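Local coordinates for epimerase domain-containing protein (Bacillus cereus HuA2-4, PDB 6ZLK) that interconverts UDP-glucuronic acid and UDP-galacturonic acid by epimerisation at C4 of the sugar, with bound NAD as cofactor, at residues 112-117 with 167-172; 119-124 with 158-163; 251-256 with 301-306. All coordinates share one frame; numbering follows the deposited sequence.

Followed from the N terminus, the chain leaves helix 96-113 and enters residues 112-117, which later meet 167-172 as contact 1. Within this loop, strand 120-126 and helix 148-167 are already joined by contact 2, so the smaller loop of 119-163 sits inside the larger one. The two contacts touch, because Val172 pairs with Phe121 and His123 in neighbouring parallel strands; together they fix two helices and two parallel strands of the NAD-binding half. Contact 3 follows in series. It closes a separate loop between helices 250-261 and 299-313, on the opposite side of the chain's centre, its nearest atoms about 17 Å from those of contact 2.

Contact 1. Residues 112-117 with 167-172; sequences ACKHIK and FHIPIV
Lys114 lays its side chain over one face of the Phe167 ring, and two aromatic interactions result. The first is a CH-pi contact: CE of Lys114 stands 3.5 Å from the centroid of the Phe167 ring and only 4° off its normal. The second is a cation-pi interaction, with NZ of Lys114 4.2 Å from the same centroid and 24° off the normal, still above the face. CG and CD of Lys114 pass the CD2 side of the ring, and a bend at the third torsion (chi3 64°) then sets CE over its middle. A smaller apolar contact is made by Ile169, whose CD1 lies 4.0 Å from CB of Cys113 and also packs against the backbone of Lys114. Water provides the polar link: one molecule donates to O of Lys114 and, at 3.3 Å, to O of Phe167, bridging the two backbones. Trp91 of the second subunit also meets the Phe167 ring, edge to face. The contact thus joins the turn after helix 96-113 to the end of helix 148-167, just before strand 171-180, an arrangement of neighbouring helices and parallel strands characteristic of the Rossmann fold of the NAD-dependent epimerase/dehydratase family.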
loop_
_atom_site.group_PDB
_atom_site.type_symbol
_atom_site.label_atom_id
_atom_site.label_comp_id
_atom_site.label_asym_id
_atom_site.label_seq_id
_atom_site.Cartn_x
_atom_site.Cartn_y
_atom_site.Cartn_z
ATOM N N ALA A 112 -5.443 17.377 4.455
ATOM C CA ALA A 112 -6.239 18.618 4.401
ATOM C C ALA A 112 -7.376 18.511 5.408
ATOM O O ALA A 112 -7.802 19.517 5.975
ATOM C CB ALA A 112 -6.728 18.845 2.995
ATOM N N CYS A 113 -7.825 17.291 5.699
ATOM C CA CYS A 113 -8.969 17.059 6.608
ATOM C C CYS A 113 -8.559 17.152 8.087
ATOM O O CYS A 113 -9.466 17.257 8.949
ATOM C CB CYS A 113 -9.653 15.743 6.288
ATOM S SG CYS A 113 -10.575 15.865 4.731
ATOM N N LYS A 114 -7.269 17.160 8.395
ATOM C CA LYS A 114 -6.775 17.446 9.779
ATOM C C LYS A 114 -7.265 18.835 10.239
ATOM O O LYS A 114 -7.485 18.996 11.457
ATOM C CB LYS A 114 -5.249 17.446 9.833
ATOM C CG LYS A 114 -4.587 16.108 9.572
ATOM C CD LYS A 114 -3.053 16.146 9.486
ATOM C CE LYS A 114 -2.378 16.563 10.774
ATOM N NZ LYS A 114 -0.971 16.971 10.532
ATOM N N HIS A 115 -7.384 19.806 9.325
ATOM C CA HIS A 115 -7.609 21.255 9.612
ATOM C C HIS A 115 -9.095 21.618 9.548
ATOM O O HIS A 115 -9.390 22.830 9.474
ATOM C CB HIS A 115 -6.820 22.146 8.627
ATOM C CG HIS A 115 -5.378 21.791 8.597
ATOM N ND1 HIS A 115 -4.800 21.159 7.512
ATOM C CD2 HIS A 115 -4.426 21.871 9.557
ATOM C CE1 HIS A 115 -3.540 20.902 7.783
ATOM N NE2 HIS A 115 -3.281 21.332 9.033
ATOM N N ILE A 116 -9.998 20.638 9.542
ATOM C CA ILE A 116 -11.461 20.902 9.528
ATOM C C ILE A 116 -12.129 19.912 10.469
ATOM O O ILE A 116 -11.400 19.088 11.039
ATOM C CB ILE A 116 -12.007 20.850 8.100
ATOM C CG1 ILE A 116 -11.935 19.452 7.492
ATOM C CG2 ILE A 116 -11.291 21.864 7.224
ATOM C CD1 ILE A 116 -12.739 19.321 6.235
ATOM N N LYS A 117 -13.437 20.008 10.673
ATOM C CA LYS A 117 -14.101 19.029 11.579
ATOM C C LYS A 117 -15.181 18.309 10.782
ATOM O O LYS A 117 -16.347 18.590 10.981
ATOM C CB LYS A 117 -14.642 19.733 12.824
ATOM C CG LYS A 117 -13.548 20.244 13.754
ATOM C CD LYS A 117 -14.041 20.747 15.096
ATOM C CE LYS A 117 -12.980 20.637 16.174
ATOM N NZ LYS A 117 -13.317 21.447 17.372
ATOM N N PHE A 167 -5.143 11.376 14.025
ATOM C CA PHE A 167 -5.733 12.744 13.958
ATOM C C PHE A 167 -7.257 12.722 14.074
ATOM O O PHE A 167 -7.836 13.820 13.960
ATOM C CB PHE A 167 -5.308 13.443 12.685
ATOM C CG PHE A 167 -3.808 13.499 12.576
ATOM C CD1 PHE A 167 -3.074 14.148 13.563
ATOM C CD2 PHE A 167 -3.135 12.890 11.542
ATOM C CE1 PHE A 167 -1.687 14.196 13.490
ATOM C CE2 PHE A 167 -1.756 12.954 11.472
ATOM C CZ PHE A 167 -1.040 13.605 12.437
ATOM N N HIS A 168 -7.865 11.563 14.313
ATOM C CA HIS A 168 -9.316 11.404 14.590
ATOM C C HIS A 168 -10.130 11.793 13.358
ATOM O O HIS A 168 -11.309 12.087 13.527
ATOM C CB HIS A 168 -9.735 12.222 15.825
ATOM C CG HIS A 168 -8.838 11.944 16.983
ATOM N ND1 HIS A 168 -8.666 10.660 17.474
ATOM C CD2 HIS A 168 -8.010 12.743 17.686
ATOM C CE1 HIS A 168 -7.792 10.684 18.471
ATOM N NE2 HIS A 168 -7.375 11.953 18.618
ATOM N N ILE A 169 -9.537 11.788 12.159
ATOM C CA ILE A 169 -10.357 11.946 10.931
ATOM C C ILE A 169 -11.404 10.843 10.906
ATOM O O ILE A 169 -11.072 9.658 11.024
ATOM C CB ILE A 169 -9.468 11.930 9.693
ATOM C CG1 ILE A 169 -8.388 13.012 9.835
ATOM C CG2 ILE A 169 -10.325 12.106 8.454
ATOM C CD1 ILE A 169 -7.523 13.248 8.657
ATOM N N PRO A 170 -12.714 11.191 10.722
ATOM C CA PRO A 170 -13.812 10.251 10.879
ATOM C C PRO A 170 -14.038 9.418 9.599
ATOM O O PRO A 170 -15.068 9.532 8.911
ATOM C CB PRO A 170 -14.997 11.158 11.209
ATOM C CG PRO A 170 -14.700 12.365 10.367
ATOM C CD PRO A 170 -13.209 12.568 10.582
ATOM N N ILE A 171 -13.097 8.499 9.358
ATOM C CA ILE A 171 -13.102 7.656 8.140
ATOM C C ILE A 171 -14.153 6.575 8.243
ATOM O O ILE A 171 -14.418 6.021 9.318
ATOM C CB ILE A 171 -11.706 7.086 7.821
ATOM C CG1 ILE A 171 -11.274 6.004 8.809
ATOM C CG2 ILE A 171 -10.706 8.211 7.692
ATOM C CD1 ILE A 171 -11.391 4.603 8.288
ATOM N N VAL A 172 -14.701 6.219 7.082
ATOM C CA VAL A 172 -15.516 5.019 6.850
ATOM C C VAL A 172 -15.018 4.464 5.515
ATOM O O VAL A 172 -14.846 5.280 4.587
ATOM C CB VAL A 172 -17.012 5.369 6.722
ATOM C CG1 VAL A 172 -17.787 4.113 6.414
ATOM C CG2 VAL A 172 -17.552 6.093 7.972
HETATM O O HOH W 1 -7.689 16.914 12.823
#

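Contact 2. Residues 119-124 with 158-163; sequences DKFIHI and HLCHVY. With NAD (nicotinamide-adenine-dinucleotide), chain E.
One face of the His123 imidazole receives SG of Cys160, 3.8 Å from the ring centroid and 29° off its normal. The sulfur sits nearer the CG-ND1 side than the centre, with SG of Cys160 3.5 Å from CG of His123. Towards the phenyl ring of Phe121 the same sulfur comes in obliquely, 5.2 Å from the centroid, and touches CE1 of Phe121 at 4.1 Å. Both aromatic side chains have CG anti to the backbone N (chi1 -176° for Phe121, 178° for His123), and as residues two apart on a strand they reach towards the helix together, leaving Cys160 SG to serve both. Further contacts of these rings come from His80, which meets both, and from helix 96-113, where Leu110 packs on Phe121 and Thr106 on His123. Ile124 turns to the cofactor, its CG2 3.3 Å from O4D of NAD. Its carbonyl accepts a hydrogen bond from Lys153 NZ, which also binds NAD, as does Tyr149 OH. Strand 120-126 packed against helix 148-167, which carries this Tyr and Lys pair in a YxxxK motif, is the core arrangement of the Rossmann fold in short-chain dehydrogenase/reductase relatives.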
loop_
_atom_site.group_PDB
_atom_site.type_symbol
_atom_site.label_atom_id
_atom_site.label_comp_id
_atom_site.label_asym_id
_atom_site.label_seq_id
_atom_site.Cartn_x
_atom_site.Cartn_y
_atom_site.Cartn_z
ATOM N N ASP A 119 -17.884 15.638 9.475
ATOM C CA ASP A 119 -18.766 14.564 9.983
ATOM C C ASP A 119 -18.198 13.192 9.595
ATOM O O ASP A 119 -18.134 12.308 10.437
ATOM C CB ASP A 119 -20.174 14.700 9.430
ATOM C CG ASP A 119 -20.900 15.966 9.866
ATOM O OD1 ASP A 119 -20.422 16.636 10.808
ATOM O OD2 ASP A 119 -21.964 16.252 9.276
ATOM N N LYS A 120 -17.873 12.977 8.325
ATOM C CA LYS A 120 -17.483 11.651 7.810
ATOM C C LYS A 120 -16.597 11.866 6.608
ATOM O O LYS A 120 -16.846 12.816 5.820
ATOM C CB LYS A 120 -18.648 10.764 7.341
ATOM C CG LYS A 120 -19.494 10.216 8.460
ATOM C CD LYS A 120 -20.663 9.409 8.014
ATOM C CE LYS A 120 -21.265 8.667 9.180
ATOM N NZ LYS A 120 -22.696 8.399 8.942
ATOM N N PHE A 121 -15.590 11.017 6.523
ATOM C CA PHE A 121 -14.721 10.879 5.345
ATOM C C PHE A 121 -14.952 9.496 4.812
ATOM O O PHE A 121 -14.484 8.514 5.414
ATOM C CB PHE A 121 -13.257 11.116 5.692
ATOM C CG PHE A 121 -12.346 11.074 4.503
ATOM C CD1 PHE A 121 -11.913 9.895 3.937
ATOM C CD2 PHE A 121 -11.842 12.252 3.996
ATOM C CE1 PHE A 121 -11.058 9.892 2.838
ATOM C CE2 PHE A 121 -10.943 12.259 2.950
ATOM C CZ PHE A 121 -10.589 11.082 2.330
ATOM N N ILE A 122 -15.790 9.387 3.775
ATOM C CA ILE A 122 -16.281 8.106 3.256
ATOM C C ILE A 122 -15.407 7.724 2.072
ATOM O O ILE A 122 -15.549 8.316 1.009
ATOM C CB ILE A 122 -17.767 8.129 2.939
ATOM C CG1 ILE A 122 -18.593 8.599 4.134
ATOM C CG2 ILE A 122 -18.231 6.767 2.474
ATOM C CD1 ILE A 122 -20.051 8.844 3.853
ATOM N N HIS A 123 -14.516 6.793 2.308
ATOM C CA HIS A 123 -13.470 6.353 1.357
ATOM C C HIS A 123 -13.949 5.145 0.600
ATOM O O HIS A 123 -14.256 4.113 1.223
ATOM C CB HIS A 123 -12.167 6.105 2.116
ATOM C CG HIS A 123 -11.089 5.619 1.230
ATOM N ND1 HIS A 123 -10.238 6.497 0.610
ATOM C CD2 HIS A 123 -10.714 4.373 0.862
ATOM C CE1 HIS A 123 -9.398 5.795 -0.143
ATOM N NE2 HIS A 123 -9.659 4.481 -0.007
ATOM N N ILE A 124 -13.992 5.203 -0.714
ATOM C CA ILE A 124 -14.463 4.086 -1.528
ATOM C C ILE A 124 -13.280 3.220 -1.953
ATOM O O ILE A 124 -12.308 3.735 -2.516
ATOM C CB ILE A 124 -15.285 4.589 -2.714
ATOM C CG1 ILE A 124 -16.746 4.826 -2.288
ATOM C CG2 ILE A 124 -15.206 3.572 -3.819
ATOM C CD1 ILE A 124 -16.939 5.620 -1.086
ATOM N N HIS A 158 -5.237 1.930 4.109
ATOM C CA HIS A 158 -4.282 1.995 5.244
ATOM C C HIS A 158 -4.065 3.463 5.601
ATOM O O HIS A 158 -3.945 3.793 6.809
ATOM C CB HIS A 158 -2.969 1.275 4.874
ATOM C CG HIS A 158 -3.100 -0.221 4.797
ATOM N ND1 HIS A 158 -2.337 -0.954 3.936
ATOM C CD2 HIS A 158 -3.839 -1.093 5.480
ATOM C CE1 HIS A 158 -2.583 -2.227 4.128
ATOM N NE2 HIS A 158 -3.514 -2.345 5.044
ATOM N N LEU A 159 -3.908 4.357 4.623
ATOM C CA LEU A 159 -3.751 5.784 4.925
ATOM C C LEU A 159 -4.948 6.291 5.734
ATOM O O LEU A 159 -4.777 7.016 6.715
ATOM C CB LEU A 159 -3.626 6.580 3.624
ATOM C CG LEU A 159 -2.259 6.483 2.966
ATOM C CD1 LEU A 159 -2.310 7.106 1.575
ATOM C CD2 LEU A 159 -1.203 7.142 3.829
ATOM N N CYS A 160 -6.166 5.912 5.366
ATOM C CA CYS A 160 -7.360 6.277 6.155
ATOM C C CYS A 160 -7.170 5.827 7.613
ATOM O O CYS A 160 -7.393 6.672 8.496
ATOM C CB CYS A 160 -8.649 5.684 5.602
ATOM S SG CYS A 160 -9.146 6.407 4.010
ATOM N N HIS A 161 -6.730 4.587 7.850
ATOM C CA HIS A 161 -6.568 4.154 9.252
ATOM C C HIS A 161 -5.469 4.979 9.921
ATOM O O HIS A 161 -5.614 5.256 11.129
ATOM C CB HIS A 161 -6.251 2.681 9.337
ATOM C CG HIS A 161 -7.393 1.834 8.905
ATOM N ND1 HIS A 161 -8.610 1.855 9.597
ATOM C CD2 HIS A 161 -7.514 0.938 7.910
ATOM C CE1 HIS A 161 -9.435 1.002 8.992
ATOM N NE2 HIS A 161 -8.776 0.414 7.988
ATOM N N VAL A 162 -4.375 5.324 9.236
ATOM C CA VAL A 162 -3.313 6.144 9.862
ATOM C C VAL A 162 -3.885 7.475 10.310
ATOM O O VAL A 162 -3.635 7.896 11.424
ATOM C CB VAL A 162 -2.144 6.335 8.881
ATOM C CG1 VAL A 162 -1.235 7.460 9.311
ATOM C CG2 VAL A 162 -1.420 4.992 8.686
ATOM N N TYR A 163 -4.696 8.123 9.497
ATOM C CA TYR A 163 -5.165 9.481 9.808
ATOM C C TYR A 163 -6.315 9.440 10.816
ATOM O O TYR A 163 -6.438 10.377 11.615
ATOM C CB TYR A 163 -5.468 10.210 8.508
ATOM C CG TYR A 163 -4.211 10.705 7.863
ATOM C CD1 TYR A 163 -3.413 9.885 7.086
ATOM C CD2 TYR A 163 -3.796 12.018 8.044
ATOM C CE1 TYR A 163 -2.240 10.347 6.517
ATOM C CE2 TYR A 163 -2.645 12.507 7.453
ATOM C CZ TYR A 163 -1.832 11.654 6.742
ATOM O OH TYR A 163 -0.690 12.020 6.112
HETATM P PA NAD E . -14.248 6.156 -12.936
HETATM O O1A NAD E . -12.924 6.051 -13.588
HETATM O O2A NAD E . -15.494 6.155 -13.772
HETATM O O5B NAD E . -14.346 7.348 -11.913
HETATM C C5B NAD E . -13.230 7.854 -11.152
HETATM C C4B NAD E . -13.037 9.318 -11.463
HETATM O O4B NAD E . -11.917 9.796 -10.686
HETATM C C3B NAD E . -12.731 9.629 -12.918
HETATM O O3B NAD E . -13.790 10.300 -13.588
HETATM C C2B NAD E . -11.395 10.377 -12.850
HETATM O O2B NAD E . -11.252 11.452 -13.761
HETATM C C1B NAD E . -11.382 10.889 -11.406
HETATM N N9A NAD E . -10.055 11.122 -10.863
HETATM C C8A NAD E . -9.007 10.240 -10.801
HETATM N N7A NAD E . -7.932 10.745 -10.257
HETATM C C5A NAD E . -8.280 12.073 -10.021
HETATM C C6A NAD E . -7.578 13.169 -9.499
HETATM N N6A NAD E . -6.269 13.144 -9.162
HETATM N N1A NAD E . -8.248 14.337 -9.347
HETATM C C2A NAD E . -9.547 14.394 -9.714
HETATM N N3A NAD E . -10.303 13.439 -10.275
HETATM C C4A NAD E . -9.616 12.304 -10.376
HETATM O O3 NAD E . -14.288 4.875 -11.970
HETATM P PN NAD E . -15.557 4.227 -11.165
HETATM O O1N NAD E . -15.833 2.940 -11.789
HETATM O O2N NAD E . -16.570 5.252 -11.018
HETATM O O5D NAD E . -14.890 3.989 -9.755
HETATM C C5D NAD E . -15.121 4.910 -8.755
HETATM C C4D NAD E . -14.462 4.396 -7.507
HETATM O O4D NAD E . -15.045 3.138 -7.123
HETATM C C3D NAD E . -12.948 4.163 -7.621
HETATM O O3D NAD E . -12.306 4.565 -6.398
HETATM C C2D NAD E . -12.818 2.646 -7.746
HETATM O O2D NAD E . -11.522 2.190 -7.349
HETATM C C1D NAD E . -14.017 2.230 -6.899
HETATM N N1N NAD E . -14.589 0.948 -7.276
HETATM C C2N NAD E . -15.255 0.796 -8.456
HETATM C C3N NAD E . -15.773 -0.408 -8.780
HETATM C C7N NAD E . -16.441 -0.639 -10.091
HETATM O O7N NAD E . -16.887 -1.759 -10.270
HETATM N N7N NAD E . -16.574 0.381 -10.950
HETATM C C4N NAD E . -15.719 -1.462 -7.850
HETATM C C5N NAD E . -14.910 -1.333 -6.724
HETATM C C6N NAD E . -14.401 -0.106 -6.431
#

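Contact 3. Residues 251-256 with 301-306; sequences LDIISM and DGLEAE
Leu303 projects towards Met256 from a helical turn held by the backbone bond from Glu306 N to Gly302 O, at 3.0 Å the shortest polar bond within the two segments. Met256 is anchored in the same way on its own helix, its N bonded to Asp252 O at 3.1 Å. Between the helices the contact is purely apolar and converges on one methyl group. CD1 of Leu303 lies 3.7 Å from CB of Met256, 3.9 Å from SD of Met256 and 4.1 Å from CD1 of Ile253. The leucine is extended, with CD1 anti to CA (chi2 174°), which pushes this methyl out between the two partners. Met256 and Ile253 each cross the Leu303 side chain at about a right angle, meeting it at its end instead of running alongside. Ile253 folds its outer carbon round (chi2 -63°), and thereby brings CD1 closer than the direction of its CB would suggest. Phe190 of helix 189-198 touches both Ile253 and Leu303, while Leu299 packs on Ile253 and Met256, so that the methyl contact belongs to a larger hydrophobic cluster. Glu306 ties the second helix to the loop just after strand 171-180, through a hydrogen bond between OE1 of Glu306 and N of Gly181. The side chain of Ile253 is about 8 Å from the bound UDP-glucuronic acid, and the packing of helix 250-261 on helix 299-313 is consistent with the C-terminal, UDP-sugar-binding part of extended short-chain dehydrogenase/reductase epimerases.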
loop_
_atom_site.group_PDB
_atom_site.type_symbol
_atom_site.label_atom_id
_atom_site.label_comp_id
_atom_site.label_asym_id
_atom_site.label_seq_id
_atom_site.Cartn_x
_atom_site.Cartn_y
_atom_site.Cartn_z
ATOM N N LEU A 251 -20.005 -16.635 -18.109
ATOM C CA LEU A 251 -20.832 -17.452 -19.023
ATOM C C LEU A 251 -22.309 -17.299 -18.661
ATOM O O LEU A 251 -23.154 -17.271 -19.599
ATOM C CB LEU A 251 -20.395 -18.904 -18.937
ATOM C CG LEU A 251 -19.024 -19.197 -19.536
ATOM C CD1 LEU A 251 -18.678 -20.647 -19.273
ATOM C CD2 LEU A 251 -18.941 -18.857 -21.000
ATOM N N ASP A 252 -22.638 -17.237 -17.382
ATOM C CA ASP A 252 -24.040 -17.093 -16.919
ATOM C C ASP A 252 -24.570 -15.762 -17.456
ATOM O O ASP A 252 -25.706 -15.743 -17.946
ATOM C CB ASP A 252 -24.153 -17.052 -15.390
ATOM C CG ASP A 252 -23.853 -18.318 -14.622
ATOM O OD1 ASP A 252 -23.977 -19.391 -15.264
ATOM O OD2 ASP A 252 -23.453 -18.199 -13.379
ATOM N N ILE A 253 -23.783 -14.692 -17.337
ATOM C CA ILE A 253 -24.161 -13.326 -17.765
ATOM C C ILE A 253 -24.432 -13.360 -19.264
ATOM O O ILE A 253 -25.449 -12.765 -19.723
ATOM C CB ILE A 253 -23.059 -12.324 -17.370
ATOM C CG1 ILE A 253 -22.930 -12.173 -15.853
ATOM C CG2 ILE A 253 -23.285 -10.980 -18.042
ATOM C CD1 ILE A 253 -24.105 -11.621 -15.159
ATOM N N ILE A 254 -23.499 -13.949 -20.035
ATOM C CA ILE A 254 -23.659 -14.000 -21.499
ATOM C C ILE A 254 -24.998 -14.685 -21.796
ATOM O O ILE A 254 -25.704 -14.160 -22.671
ATOM C CB ILE A 254 -22.465 -14.678 -22.169
ATOM C CG1 ILE A 254 -21.225 -13.803 -22.043
ATOM C CG2 ILE A 254 -22.800 -14.988 -23.620
ATOM C CD1 ILE A 254 -19.947 -14.466 -22.478
ATOM N N SER A 255 -25.364 -15.777 -21.134
ATOM C CA SER A 255 -26.662 -16.456 -21.394
ATOM C C SER A 255 -27.822 -15.519 -21.103
ATOM O O SER A 255 -28.767 -15.494 -21.880
ATOM C CB SER A 255 -26.809 -17.715 -20.644
ATOM O OG SER A 255 -25.835 -18.608 -21.124
ATOM N N MET A 256 -27.739 -14.776 -20.021
ATOM C CA MET A 256 -28.821 -13.852 -19.655
ATOM C C MET A 256 -28.895 -12.772 -20.723
ATOM O O MET A 256 -30.033 -12.400 -21.074
ATOM C CB MET A 256 -28.501 -13.213 -18.306
ATOM C CG MET A 256 -28.507 -14.257 -17.215
ATOM S SD MET A 256 -28.183 -13.496 -15.624
ATOM C CE MET A 256 -29.869 -12.956 -15.377
ATOM N N ASP A 301 -32.941 -7.879 -14.177
ATOM C CA ASP A 301 -33.418 -6.475 -14.212
ATOM C C ASP A 301 -32.232 -5.540 -14.489
ATOM O O ASP A 301 -32.372 -4.597 -15.277
ATOM C CB ASP A 301 -34.163 -6.114 -12.934
ATOM C CG ASP A 301 -35.566 -6.701 -12.797
ATOM O OD1 ASP A 301 -36.113 -7.213 -13.808
ATOM O OD2 ASP A 301 -36.116 -6.609 -11.687
ATOM N N GLY A 302 -31.090 -5.744 -13.826
ATOM C CA GLY A 302 -29.917 -4.843 -13.965
ATOM C C GLY A 302 -29.302 -4.937 -15.355
ATOM O O GLY A 302 -28.978 -3.879 -15.932
ATOM N N LEU A 303 -29.246 -6.142 -15.930
ATOM C CA LEU A 303 -28.723 -6.360 -17.305
ATOM C C LEU A 303 -29.681 -5.792 -18.353
ATOM O O LEU A 303 -29.192 -5.200 -19.294
ATOM C CB LEU A 303 -28.532 -7.848 -17.511
ATOM C CG LEU A 303 -27.320 -8.426 -16.783
ATOM C CD1 LEU A 303 -27.349 -9.914 -16.965
ATOM C CD2 LEU A 303 -26.005 -7.803 -17.267
ATOM N N GLU A 304 -30.975 -5.801 -18.077
ATOM C CA GLU A 304 -31.942 -5.147 -18.998
ATOM C C GLU A 304 -31.614 -3.661 -19.085
ATOM O O GLU A 304 -31.642 -3.088 -20.184
ATOM C CB GLU A 304 -33.382 -5.370 -18.535
ATOM C CG GLU A 304 -33.859 -6.774 -18.826
ATOM C CD GLU A 304 -35.092 -7.206 -18.054
ATOM O OE1 GLU A 304 -35.429 -8.423 -18.155
ATOM O OE2 GLU A 304 -35.680 -6.364 -17.345
ATOM N N ALA A 305 -31.360 -3.035 -17.938
ATOM C CA ALA A 305 -31.086 -1.599 -17.867
ATOM C C ALA A 305 -29.797 -1.342 -18.613
ATOM O O ALA A 305 -29.736 -0.386 -19.388
ATOM C CB ALA A 305 -30.971 -1.145 -16.439
ATOM N N GLU A 306 -28.741 -2.094 -18.283
ATOM C CA GLU A 306 -27.451 -1.818 -18.938
ATOM C C GLU A 306 -27.576 -2.082 -20.441
ATOM O O GLU A 306 -26.971 -1.274 -21.180
ATOM C CB GLU A 306 -26.292 -2.571 -18.275
ATOM C CG GLU A 306 -24.960 -2.079 -18.858
ATOM C CD GLU A 306 -23.665 -2.459 -18.144
ATOM O OE1 GLU A 306 -23.758 -3.036 -17.019
ATOM O OE2 GLU A 306 -22.566 -2.227 -18.738
#